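UDP-L-Rhamnose Synthase (Acanthamoeba polyphaga mimivirus, PDB 7JID) is a UDP-L-rhamnose synthase that binds NADP and UDP-rhamnose and probably uses the reduced cofactor to convert a UDP-4-keto-6-deoxy sugar into UDP-L-rhamnose. Local coordinates at residues 144-147 with 148-152; 282-285 with 286-290. All coordinates share one frame; numbering follows the deposited sequence.

Overall arrangement
Contacts 1 and 2 are both short-range, each formed between successive turns near the C-terminal end of a helix, and they lie on opposite sides of the chain's centre, about 35 Å apart between centres and 24 Å between nearest atoms. Contact 1, in helix 138-150, is buried: it faces the parallel sheet, helix 79-99 and the second subunit, and its polar side chains find partners on all three. Contact 2, in helix 277-287 close to the C-terminus, is half surface. Its salt bridge and serine hydroxyl bond stay within the helix, while its valines and methionine turn to helices 175-181 and 224-234, and no other subunit of the assembly touches it.

Contact 1: residues 144-147 with 148-152; sequences GFTD and RLMHF
Gly144 O receives Arg148 N, and Phe145 O receives Leu149 N (2.9 Å), in regular alpha-helical bonds; at Thr146 O the bond from Met150 N is more bent. Asp147 O accepts His151 ND1 at 2.8 Å as well as a weak bond from Met150 N. The oxygen lies in the imidazole plane, but ND1 comes from above the carbonyl plane, away from a lone pair. Asp147 CG stands anti to the backbone N (chi1 -179°), which brings OD2 to 3.3 Å from His151 CE1, with carboxylate and ring planes 62° apart. The carboxylate's polar partners lie on strand 157-162: OD2 forms a salt bridge with Arg161, and OD1 a hydrogen bond with Asn159. His151 NE2 is held by Glu128 O, so both ring nitrogens are engaged and the imidazole's rotation is fixed. Thr146 CG2 and Met150 CE lie alongside at 4.1 Å, while Thr146 OG1 bonds to Asn86 O on helix 79-99. The Phe145 and Arg148 side chains lie side by side, CE1 4.0 Å from NH1, with ring and guanidinium planes 22° apart; Arg148 NH2 forms a salt bridge with Glu40 of the second subunit. Phe145 and Leu149 pack on Tyr88 of the second subunit, and against Leu87 and Leu91, respectively, of their own helix 79-99, an interface consistent with the helical dimer contact of extended short-chain dehydrogenases with a Rossmann fold.

Contact 2: residues 282-285 with 286-290; sequences REVV and SKMKF
Val285, Ser286 and Glu283 have the most surface buried here, and each makes a different kind of contact in the last turns of helix 277-287. Ser286 turns its hydroxyl back to the preceding turn, where OG donates to Glu283 O over 2.6 Å, while its backbone N bonds to Arg282 O at 3.0 Å. OG can do this because it sits between the backbone N and the carbonyl carbon (chi1 77°), and it approaches the carbonyl at a C=O...OG angle of 129°. Glu283 O thus accepts both the serine hydroxyl and a weak bond from Lys287 N. Out toward solvent, the carboxylate of Glu283 meets the ammonium of Lys287 one turn on: OE2 and NZ form a salt bridge of 2.9 Å, entered on the anti side of the carboxylate and 27° out of its plane. The two chains, stretched out from CG, pass each other at an angle, with Lys287 CE 3.7 Å from Glu283 CG. At the last turn the pattern shortens to i to i+3, with Lys287 N bonded to Val284 O (3.1 Å) and Met288 N to Val285 O (3.2 Å). Val285 O also accepts a hydrogen bond from His235 NE2. On the buried side Val284 CG1 meets Met288 CE at 3.7 Å, and both side chains rest on Ile176 of helix 175-181, while Val285 packs on Ile231 and Ile234 of helix 224-234, so the end of helix 277-287 is lodged against these two neighbouring helices.

Contact 1: residues 144-147 with 148-152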
loop_
_atom_site.group_PDB
_atom_site.type_symbol
_atom_site.label_atom_id
_atom_site.label_comp_id
_atom_site.label_asym_id
_atom_site.label_seq_id
_atom_site.Cartn_x
_atom_site.Cartn_y
_atom_site.Cartn_z
ATOM N N GLY A 144 5.462 6.956 -1.579
ATOM C CA GLY A 144 6.769 6.351 -1.852
ATOM C C GLY A 144 6.569 4.962 -2.387
ATOM O O GLY A 144 7.188 4.572 -3.440
ATOM N N PHE A 145 5.734 4.161 -1.730
ATOM C CA PHE A 145 5.472 2.800 -2.234
ATOM C C PHE A 145 4.751 2.855 -3.566
ATOM O O PHE A 145 5.036 2.046 -4.418
ATOM C CB PHE A 145 4.732 1.965 -1.193
ATOM C CG PHE A 145 5.640 1.595 -0.042
ATOM C CD1 PHE A 145 6.691 0.716 -0.250
ATOM C CD2 PHE A 145 5.535 2.217 1.191
ATOM C CE1 PHE A 145 7.566 0.400 0.774
ATOM C CE2 PHE A 145 6.383 1.870 2.228
ATOM C CZ PHE A 145 7.409 0.979 2.003
ATOM N N THR A 146 3.784 3.759 -3.763
ATOM C CA THR A 146 3.146 3.852 -5.099
ATOM C C THR A 146 4.209 4.131 -6.166
ATOM O O THR A 146 4.188 3.514 -7.267
ATOM C CB THR A 146 2.046 4.901 -5.134
ATOM O OG1 THR A 146 1.225 4.541 -4.020
ATOM C CG2 THR A 146 1.306 4.878 -6.444
ATOM N N ASP A 147 5.162 4.968 -5.850
ATOM C CA ASP A 147 6.188 5.355 -6.828
ATOM C C ASP A 147 7.029 4.120 -7.166
ATOM O O ASP A 147 7.296 3.902 -8.337
ATOM C CB ASP A 147 7.077 6.455 -6.274
ATOM C CG ASP A 147 8.118 6.889 -7.283
ATOM O OD1 ASP A 147 7.823 7.833 -8.027
ATOM O OD2 ASP A 147 9.258 6.372 -7.207
ATOM N N ARG A 148 7.425 3.354 -6.165
ATOM C CA ARG A 148 8.208 2.132 -6.413
ATOM C C ARG A 148 7.358 1.183 -7.263
ATOM O O ARG A 148 7.892 0.580 -8.210
ATOM C CB ARG A 148 8.586 1.514 -5.076
ATOM C CG ARG A 148 9.506 2.412 -4.269
ATOM C CD ARG A 148 9.917 1.784 -2.971
ATOM N NE ARG A 148 10.889 0.726 -3.217
ATOM C CZ ARG A 148 11.442 0.033 -2.240
ATOM N NH1 ARG A 148 11.112 0.273 -0.987
ATOM N NH2 ARG A 148 12.325 -0.915 -2.519
ATOM N N LEU A 149 6.085 0.998 -6.909
ATOM C CA LEU A 149 5.234 0.013 -7.614
ATOM C C LEU A 149 5.092 0.421 -9.072
ATOM O O LEU A 149 5.051 -0.465 -9.974
ATOM C CB LEU A 149 3.874 -0.118 -6.920
ATOM C CG LEU A 149 3.939 -0.864 -5.593
ATOM C CD1 LEU A 149 2.695 -0.600 -4.759
ATOM C CD2 LEU A 149 4.114 -2.349 -5.848
ATOM N N MET A 150 5.130 1.717 -9.355
ATOM C CA MET A 150 4.973 2.191 -10.762
ATOM C C MET A 150 6.178 1.784 -11.613
ATOM O O MET A 150 6.010 1.668 -12.844
ATOM C CB MET A 150 4.736 3.693 -10.851
ATOM C CG MET A 150 3.383 4.105 -10.344
ATOM S SD MET A 150 2.005 3.410 -11.335
ATOM C CE MET A 150 0.612 4.008 -10.369
ATOM N N HIS A 151 7.321 1.510 -10.996
ATOM C CA HIS A 151 8.545 1.105 -11.728
ATOM C C HIS A 151 8.327 -0.295 -12.312
ATOM O O HIS A 151 9.046 -0.644 -13.257
ATOM C CB HIS A 151 9.766 1.197 -10.816
ATOM C CG HIS A 151 10.270 2.595 -10.630
ATOM N ND1 HIS A 151 9.622 3.546 -9.812
ATOM C CD2 HIS A 151 11.390 3.207 -11.097
ATOM C CE1 HIS A 151 10.308 4.681 -9.845
ATOM N NE2 HIS A 151 11.444 4.457 -10.552
ATOM N N PHE A 152 7.399 -1.093 -11.776
ATOM C CA PHE A 152 7.018 -2.399 -12.376
ATOM C C PHE A 152 6.204 -2.220 -13.664
ATOM O O PHE A 152 5.963 -3.249 -14.353
ATOM C CB PHE A 152 6.231 -3.251 -11.379
ATOM C CG PHE A 152 7.094 -3.773 -10.278
ATOM C CD1 PHE A 152 7.970 -4.812 -10.505
ATOM C CD2 PHE A 152 7.006 -3.257 -9.004
ATOM C CE1 PHE A 152 8.769 -5.293 -9.480
ATOM C CE2 PHE A 152 7.793 -3.751 -7.973
ATOM C CZ PHE A 152 8.709 -4.745 -8.227
#

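Contact 2: residues 282-285 with 286-290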
loop_
_atom_site.group_PDB
_atom_site.type_symbol
_atom_site.label_atom_id
_atom_site.label_comp_id
_atom_site.label_asym_id
_atom_site.label_seq_id
_atom_site.Cartn_x
_atom_site.Cartn_y
_atom_site.Cartn_z
ATOM N N ARG A 282 9.685 34.129 -11.137
ATOM C CA ARG A 282 9.677 35.572 -11.492
ATOM C C ARG A 282 8.540 35.823 -12.482
ATOM O O ARG A 282 7.767 36.796 -12.283
ATOM C CB ARG A 282 10.997 36.002 -12.131
ATOM C CG ARG A 282 11.011 37.468 -12.547
ATOM C CD ARG A 282 12.402 37.939 -12.903
ATOM N NE ARG A 282 13.393 37.513 -11.919
ATOM C CZ ARG A 282 14.298 36.558 -12.087
ATOM N NH1 ARG A 282 15.136 36.286 -11.109
ATOM N NH2 ARG A 282 14.381 35.900 -13.226
ATOM N N GLU A 283 8.443 34.968 -13.490
ATOM C CA GLU A 283 7.395 35.084 -14.540
ATOM C C GLU A 283 6.037 34.983 -13.854
ATOM O O GLU A 283 5.194 35.903 -14.053
ATOM C CB GLU A 283 7.622 34.102 -15.691
ATOM C CG GLU A 283 6.478 34.111 -16.707
ATOM C CD GLU A 283 6.661 33.273 -17.967
ATOM O OE1 GLU A 283 7.804 32.887 -18.279
ATOM O OE2 GLU A 283 5.642 32.994 -18.641
ATOM N N VAL A 284 5.801 33.934 -13.055
ATOM C CA VAL A 284 4.499 33.694 -12.367
ATOM C C VAL A 284 4.121 34.902 -11.527
ATOM O O VAL A 284 2.955 35.359 -11.628
ATOM C CB VAL A 284 4.557 32.399 -11.522
ATOM C CG1 VAL A 284 3.435 32.251 -10.496
ATOM C CG2 VAL A 284 4.575 31.200 -12.445
ATOM N N VAL A 285 5.005 35.351 -10.644
ATOM C CA VAL A 285 4.703 36.478 -9.718
ATOM C C VAL A 285 4.388 37.739 -10.540
ATOM O O VAL A 285 3.454 38.466 -10.132
ATOM C CB VAL A 285 5.853 36.710 -8.728
ATOM C CG1 VAL A 285 5.661 37.997 -7.931
ATOM C CG2 VAL A 285 5.968 35.512 -7.796
ATOM N N SER A 286 5.099 37.983 -11.636
ATOM C CA SER A 286 4.894 39.207 -12.469
ATOM C C SER A 286 3.450 39.250 -12.989
ATOM O O SER A 286 2.892 40.376 -13.101
ATOM C CB SER A 286 5.911 39.302 -13.577
ATOM O OG SER A 286 5.624 38.419 -14.656
ATOM N N LYS A 287 2.830 38.079 -13.197
ATOM C CA LYS A 287 1.504 37.925 -13.850
ATOM C C LYS A 287 0.378 37.774 -12.819
ATOM O O LYS A 287 -0.795 37.807 -13.233
ATOM C CB LYS A 287 1.529 36.715 -14.776
ATOM C CG LYS A 287 2.473 36.866 -15.955
ATOM C CD LYS A 287 2.657 35.612 -16.760
ATOM C CE LYS A 287 3.498 35.846 -17.993
ATOM N NZ LYS A 287 3.338 34.733 -18.954
ATOM N N MET A 288 0.710 37.601 -11.545
ATOM C CA MET A 288 -0.223 37.193 -10.466
ATOM C C MET A 288 -1.133 38.355 -10.093
ATOM O O MET A 288 -0.603 39.460 -9.948
ATOM C CB MET A 288 0.527 36.852 -9.176
ATOM C CG MET A 288 0.817 35.448 -9.059
ATOM S SD MET A 288 1.367 35.109 -7.397
ATOM C CE MET A 288 1.289 33.337 -7.633
ATOM N N LYS A 289 -2.408 38.043 -9.859
ATOM C CA LYS A 289 -3.384 38.876 -9.112
ATOM C C LYS A 289 -3.414 38.480 -7.641
ATOM O O LYS A 289 -3.129 37.304 -7.340
ATOM C CB LYS A 289 -4.781 38.669 -9.689
ATOM C CG LYS A 289 -5.044 39.447 -10.961
ATOM C CD LYS A 289 -6.438 39.219 -11.447
ATOM C CE LYS A 289 -6.643 37.803 -11.918
ATOM N NZ LYS A 289 -7.849 37.707 -12.770
ATOM N N PHE A 290 -3.775 39.431 -6.772
ATOM C CA PHE A 290 -3.948 39.216 -5.314
ATOM C C PHE A 290 -5.378 39.630 -4.925
ATOM O O PHE A 290 -5.821 40.767 -5.085
ATOM C CB PHE A 290 -2.842 39.949 -4.554
ATOM C CG PHE A 290 -1.462 39.531 -4.993
ATOM C CD1 PHE A 290 -0.783 38.503 -4.352
ATOM C CD2 PHE A 290 -0.853 40.157 -6.068
ATOM C CE1 PHE A 290 0.480 38.124 -4.775
ATOM C CE2 PHE A 290 0.402 39.766 -6.499
ATOM C CZ PHE A 290 1.073 38.759 -5.843
#